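Local coordinates for penicillin-binding protein activator LpoB (Escherichia coli, PDB 4Q6Z), which probably regulates peptidoglycan synthesis by activating penicillin-binding protein 1B, with which it interacts, the piece here being its C-terminal domain, at residues S24-D29 / G56-V61. Numbering follows the deposited sequence.
Sequences SVLLVD and GKFTLV
Leu26 and Phe58 meet beside the parallel pairing of strands 25-35 and 59-60: methyl CD2 of the leucine sits over one face of the ring, displaced toward the rim, 4.1 Å from Phe58 CG. That CG stands anti to the carbonyl carbon (chi1 -75°), beside the backbone N. At the edge of the ring lies Ser24 O, in the ring plane and 3.3 Å from Phe58 CD1. An alanine in place of Phe58 would probably leave Leu26 CD2 without its aromatic cover and open a gap where the ring had been, near Met14 and Leu15 of helix 3-15, which the phenylalanine side chain also touches. Leu26 CD2 also meets Leu60 CD2, the two side chains lying side by side and pointing the same way, while Val28 CG2 reaches the same Leu60 methyl at 3.9 Å. On the face opposite Leu26 and Leu60, Val25 CG2 approaches Thr59 CB; Val25 CG1 also meets Val61 CG2.

The backbone sets this register. Leu26 N donates to Thr59 O at 2.6 Å, and Leu26 O accepts from Val61 N at 3.1 Å, the donor standing above the carbonyl plane; a weak bond from Thr59 N to Ser24 O precedes them. Beyond the last rung a water receives a weak bond from Val28 N and donates to Val61 O, which Arg49 also holds.

Leu52 of helix 41-53 covers Leu26, Val28 and Leu60, and strand 98-106 pairs with the far edge of strand 25-35. Strand 25-35, helix 41-53 and the short outermost strand 59-60 thus illustrate the beta-alpha-beta crossover, here at one margin of a mixed sheet.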
loop_
_atom_site.group_PDB
_atom_site.type_symbol
_atom_site.label_atom_id
_atom_site.label_comp_id
_atom_site.label_asym_id
_atom_site.label_seq_id
_atom_site.Cartn_x
_atom_site.Cartn_y
_atom_site.Cartn_z
ATOM N N SER A 24 -7.186 -5.553 10.576
ATOM C CA SER A 24 -5.885 -6.154 10.363
ATOM C C SER A 24 -4.785 -5.113 10.370
ATOM O O SER A 24 -4.985 -3.944 10.057
ATOM C CB SER A 24 -5.820 -6.912 9.043
ATOM O OG SER A 24 -6.701 -8.001 9.068
ATOM N N VAL A 25 -3.602 -5.567 10.745
ATOM C CA VAL A 25 -2.444 -4.714 10.719
ATOM C C VAL A 25 -1.939 -4.777 9.326
ATOM O O VAL A 25 -1.848 -5.838 8.752
ATOM C CB VAL A 25 -1.356 -5.198 11.667
ATOM C CG1 VAL A 25 -0.131 -4.305 11.550
ATOM C CG2 VAL A 25 -1.895 -5.233 13.098
ATOM N N LEU A 26 -1.574 -3.623 8.809
ATOM C CA LEU A 26 -1.357 -3.433 7.399
ATOM C C LEU A 26 -0.008 -2.741 7.213
ATOM O O LEU A 26 0.173 -1.592 7.626
ATOM C CB LEU A 26 -2.480 -2.543 6.898
ATOM C CG LEU A 26 -2.789 -2.601 5.427
ATOM C CD1 LEU A 26 -3.554 -3.876 5.185
ATOM C CD2 LEU A 26 -3.609 -1.384 5.030
ATOM N N LEU A 27 0.940 -3.435 6.603
ATOM C CA LEU A 27 2.166 -2.783 6.116
ATOM C C LEU A 27 1.865 -2.089 4.756
ATOM O O LEU A 27 1.627 -2.744 3.729
ATOM C CB LEU A 27 3.344 -3.777 6.057
ATOM C CG LEU A 27 4.715 -3.309 5.505
ATOM C CD1 LEU A 27 5.222 -2.107 6.259
ATOM C CD2 LEU A 27 5.781 -4.388 5.533
ATOM N N VAL A 28 1.823 -0.757 4.769
ATOM C CA VAL A 28 1.388 0.007 3.583
ATOM C C VAL A 28 2.610 0.444 2.769
ATOM O O VAL A 28 3.316 1.355 3.175
ATOM C CB VAL A 28 0.591 1.267 3.952
ATOM C CG1 VAL A 28 0.208 2.033 2.699
ATOM C CG2 VAL A 28 -0.638 0.937 4.787
ATOM N N ASP A 29 2.818 -0.183 1.612
ATOM C CA ASP A 29 3.938 0.119 0.721
ATOM C C ASP A 29 3.754 1.462 0.007
ATOM O O ASP A 29 2.627 1.898 -0.238
ATOM C CB ASP A 29 4.077 -0.993 -0.307
ATOM C CG ASP A 29 5.225 -0.761 -1.277
ATOM O OD1 ASP A 29 6.236 -0.145 -0.885
ATOM O OD2 ASP A 29 5.111 -1.179 -2.444
ATOM N N GLY A 56 -10.291 3.854 11.447
ATOM C CA GLY A 56 -9.644 2.977 12.419
ATOM C C GLY A 56 -9.889 1.520 12.086
ATOM O O GLY A 56 -9.841 0.638 12.944
ATOM N N LYS A 57 -10.157 1.278 10.812
ATOM C CA LYS A 57 -10.571 -0.037 10.334
ATOM C C LYS A 57 -9.352 -0.821 9.850
ATOM O O LYS A 57 -9.437 -2.004 9.530
ATOM C CB LYS A 57 -11.591 0.107 9.209
ATOM C CG LYS A 57 -11.055 0.955 8.053
ATOM C CD LYS A 57 -12.099 1.830 7.375
ATOM C CE LYS A 57 -11.536 2.367 6.060
ATOM N NZ LYS A 57 -12.475 3.324 5.418
ATOM N N PHE A 58 -8.212 -0.146 9.787
ATOM C CA PHE A 58 -6.922 -0.827 9.708
ATOM C C PHE A 58 -5.913 -0.177 10.631
ATOM O O PHE A 58 -5.821 1.051 10.705
ATOM C CB PHE A 58 -6.360 -0.783 8.291
ATOM C CG PHE A 58 -7.033 -1.728 7.334
ATOM C CD1 PHE A 58 -6.927 -3.094 7.497
ATOM C CD2 PHE A 58 -7.743 -1.236 6.248
ATOM C CE1 PHE A 58 -7.523 -3.955 6.604
ATOM C CE2 PHE A 58 -8.350 -2.089 5.356
ATOM C CZ PHE A 58 -8.240 -3.449 5.538
ATOM N N THR A 59 -5.139 -1.012 11.304
ATOM C CA THR A 59 -3.886 -0.598 11.913
ATOM C C THR A 59 -2.701 -0.629 10.933
ATOM O O THR A 59 -2.540 -1.602 10.210
ATOM C CB THR A 59 -3.603 -1.551 13.072
ATOM O OG1 THR A 59 -4.843 -2.052 13.583
ATOM C CG2 THR A 59 -2.825 -0.875 14.168
ATOM N N LEU A 60 -1.893 0.437 10.892
ATOM C CA LEU A 60 -0.760 0.521 9.943
ATOM C C LEU A 60 0.565 0.431 10.665
ATOM O O LEU A 60 0.746 0.958 11.747
ATOM C CB LEU A 60 -0.767 1.817 9.096
ATOM C CG LEU A 60 -2.116 2.464 8.750
ATOM C CD1 LEU A 60 -1.898 3.799 8.050
ATOM C CD2 LEU A 60 -2.982 1.557 7.896
ATOM N N VAL A 61 1.523 -0.209 10.042
ATOM C CA VAL A 61 2.863 -0.159 10.583
ATOM C C VAL A 61 3.382 1.282 10.452
ATOM O O VAL A 61 3.397 1.844 9.358
ATOM C CB VAL A 61 3.784 -1.135 9.842
ATOM C CG1 VAL A 61 5.223 -0.984 10.307
ATOM C CG2 VAL A 61 3.301 -2.569 10.026
HETATM O O HOH W 1 4.251 0.828 6.706
#